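Local atomic coordinates of fervidolysin (PDB entry 1R6V), a protein that degrades keratin into peptides as a subtilisin-like serine protease, allowing its bacterium to grow on native feathers. Residues 261-266 with 386-391. The protein carries 1 engineered substitution. Sequence-based numbering, arbitrary orientation.
Sequences AKVMNH and HVTGVV
N265 and T388 are joined by a nearly straight hydrogen bond, ND2 of N265 donating an N-H to OG1 of T388 at 2.8 Å with an N-H...O angle of 172°. The oxygen lies in the amide plane, and CG of N265 stands anti to its backbone N (chi1 -179°), extended toward the helix. T388 has two working branches: OG1 accepts the amide N-H, while CG2 packs at 3.9 Å on CG2 of V263. CG2 of V263 also meets CG1 of V391, one helical turn on, at 3.8 Å. An alanine in place of T388 would probably leave the N265 amide without this acceptor, freer to turn, and open a gap beside V263. The contact belongs to the subtilisin fold: helix 380-397, which carries S381, the probable nucleophile of the charge relay system, near its start, packs against strand 263-269 of the central, mainly parallel sheet. Strand and helix segments run antiparallel, their axes 8.5 Å apart. T388 also reaches V158 and V292 on the two flanking strands, and its OG1 makes a weak hydrogen bond with A384 O. The N265 side chain lies about 5 Å from that of D162, assigned by inference to the same relay.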
loop_
_atom_site.group_PDB
_atom_site.type_symbol
_atom_site.label_atom_id
_atom_site.label_comp_id
_atom_site.label_asym_id
_atom_site.label_seq_id
_atom_site.Cartn_x
_atom_site.Cartn_y
_atom_site.Cartn_z
ATOM N N ALA A 261 -1.771 -11.647 -17.369
ATOM C CA ALA A 261 -0.402 -11.536 -16.854
ATOM C C ALA A 261 -0.244 -12.473 -15.652
ATOM O O ALA A 261 -1.133 -12.540 -14.804
ATOM C CB ALA A 261 -0.104 -10.082 -16.432
ATOM N N LYS A 262 0.863 -13.218 -15.583
ATOM C CA LYS A 262 1.094 -14.113 -14.451
ATOM C C LYS A 262 2.166 -13.587 -13.500
ATOM O O LYS A 262 2.337 -14.097 -12.396
ATOM C CB LYS A 262 1.452 -15.523 -14.931
ATOM C CG LYS A 262 0.307 -16.227 -15.636
ATOM C CD LYS A 262 -0.941 -16.213 -14.801
ATOM C CE LYS A 262 -2.126 -16.760 -15.593
ATOM N NZ LYS A 262 -3.392 -16.621 -14.817
ATOM N N VAL A 263 2.906 -12.576 -13.942
ATOM C CA VAL A 263 3.895 -11.944 -13.072
ATOM C C VAL A 263 4.004 -10.490 -13.547
ATOM O O VAL A 263 3.821 -10.205 -14.735
ATOM C CB VAL A 263 5.286 -12.668 -13.121
ATOM C CG1 VAL A 263 5.790 -12.768 -14.561
ATOM C CG2 VAL A 263 6.289 -11.923 -12.243
ATOM N N MET A 264 4.217 -9.568 -12.609
ATOM C CA MET A 264 4.363 -8.137 -12.939
ATOM C C MET A 264 5.647 -7.608 -12.336
ATOM O O MET A 264 6.034 -8.021 -11.249
ATOM C CB MET A 264 3.213 -7.308 -12.351
ATOM C CG MET A 264 1.816 -7.810 -12.747
ATOM S SD MET A 264 0.522 -6.491 -12.591
ATOM C CE MET A 264 -0.978 -7.543 -12.472
ATOM N N ASN A 265 6.277 -6.669 -13.037
ATOM C CA ASN A 265 7.520 -6.060 -12.570
ATOM C C ASN A 265 7.209 -4.607 -12.187
ATOM O O ASN A 265 6.634 -3.875 -12.984
ATOM C CB ASN A 265 8.573 -6.106 -13.683
ATOM C CG ASN A 265 9.903 -5.513 -13.236
ATOM O OD1 ASN A 265 10.142 -4.300 -13.367
ATOM N ND2 ASN A 265 10.758 -6.358 -12.677
ATOM N N HIS A 266 7.550 -4.223 -10.958
ATOM C CA HIS A 266 7.308 -2.863 -10.443
ATOM C C HIS A 266 8.570 -2.230 -9.865
ATOM O O HIS A 266 9.220 -2.838 -9.012
ATOM C CB HIS A 266 6.317 -2.876 -9.276
ATOM C CG HIS A 266 4.982 -3.463 -9.603
ATOM N ND1 HIS A 266 3.925 -2.704 -10.072
ATOM C CD2 HIS A 266 4.533 -4.737 -9.522
ATOM C CE1 HIS A 266 2.882 -3.497 -10.270
ATOM N NE2 HIS A 266 3.226 -4.734 -9.942
ATOM N N HIS A 386 15.483 -9.053 -13.483
ATOM C CA HIS A 386 16.141 -10.360 -13.537
ATOM C C HIS A 386 15.267 -11.347 -12.781
ATOM O O HIS A 386 15.098 -12.490 -13.209
ATOM C CB HIS A 386 17.520 -10.312 -12.892
ATOM C CG HIS A 386 18.550 -9.622 -13.727
ATOM N ND1 HIS A 386 19.369 -10.293 -14.618
ATOM C CD2 HIS A 386 18.866 -8.311 -13.847
ATOM C CE1 HIS A 386 20.136 -9.422 -15.248
ATOM N NE2 HIS A 386 19.848 -8.209 -14.799
ATOM N N VAL A 387 14.727 -10.915 -11.642
ATOM C CA VAL A 387 13.869 -11.792 -10.851
ATOM C C VAL A 387 12.545 -12.033 -11.578
ATOM O O VAL A 387 12.040 -13.151 -11.600
ATOM C CB VAL A 387 13.603 -11.204 -9.447
ATOM C CG1 VAL A 387 12.540 -12.038 -8.715
ATOM C CG2 VAL A 387 14.895 -11.215 -8.639
ATOM N N THR A 388 11.978 -10.997 -12.182
ATOM C CA THR A 388 10.728 -11.195 -12.914
ATOM C C THR A 388 10.948 -12.226 -14.024
ATOM O O THR A 388 10.090 -13.081 -14.288
ATOM C CB THR A 388 10.214 -9.849 -13.492
ATOM O OG1 THR A 388 9.852 -8.994 -12.399
ATOM C CG2 THR A 388 8.983 -10.043 -14.360
ATOM N N GLY A 389 12.115 -12.161 -14.663
ATOM C CA GLY A 389 12.441 -13.117 -15.711
ATOM C C GLY A 389 12.575 -14.534 -15.159
ATOM O O GLY A 389 12.127 -15.507 -15.769
ATOM N N VAL A 390 13.206 -14.660 -13.998
ATOM C CA VAL A 390 13.358 -15.968 -13.385
ATOM C C VAL A 390 11.969 -16.522 -13.058
ATOM O O VAL A 390 11.691 -17.690 -13.299
ATOM C CB VAL A 390 14.216 -15.889 -12.101
ATOM C CG1 VAL A 390 14.135 -17.211 -11.321
ATOM C CG2 VAL A 390 15.678 -15.617 -12.481
ATOM N N VAL A 391 11.099 -15.683 -12.496
ATOM C CA VAL A 391 9.740 -16.133 -12.180
ATOM C C VAL A 391 9.014 -16.626 -13.439
ATOM O O VAL A 391 8.306 -17.643 -13.414
ATOM C CB VAL A 391 8.901 -14.986 -11.520
ATOM C CG1 VAL A 391 7.423 -15.421 -11.338
ATOM C CG2 VAL A 391 9.490 -14.645 -10.151
#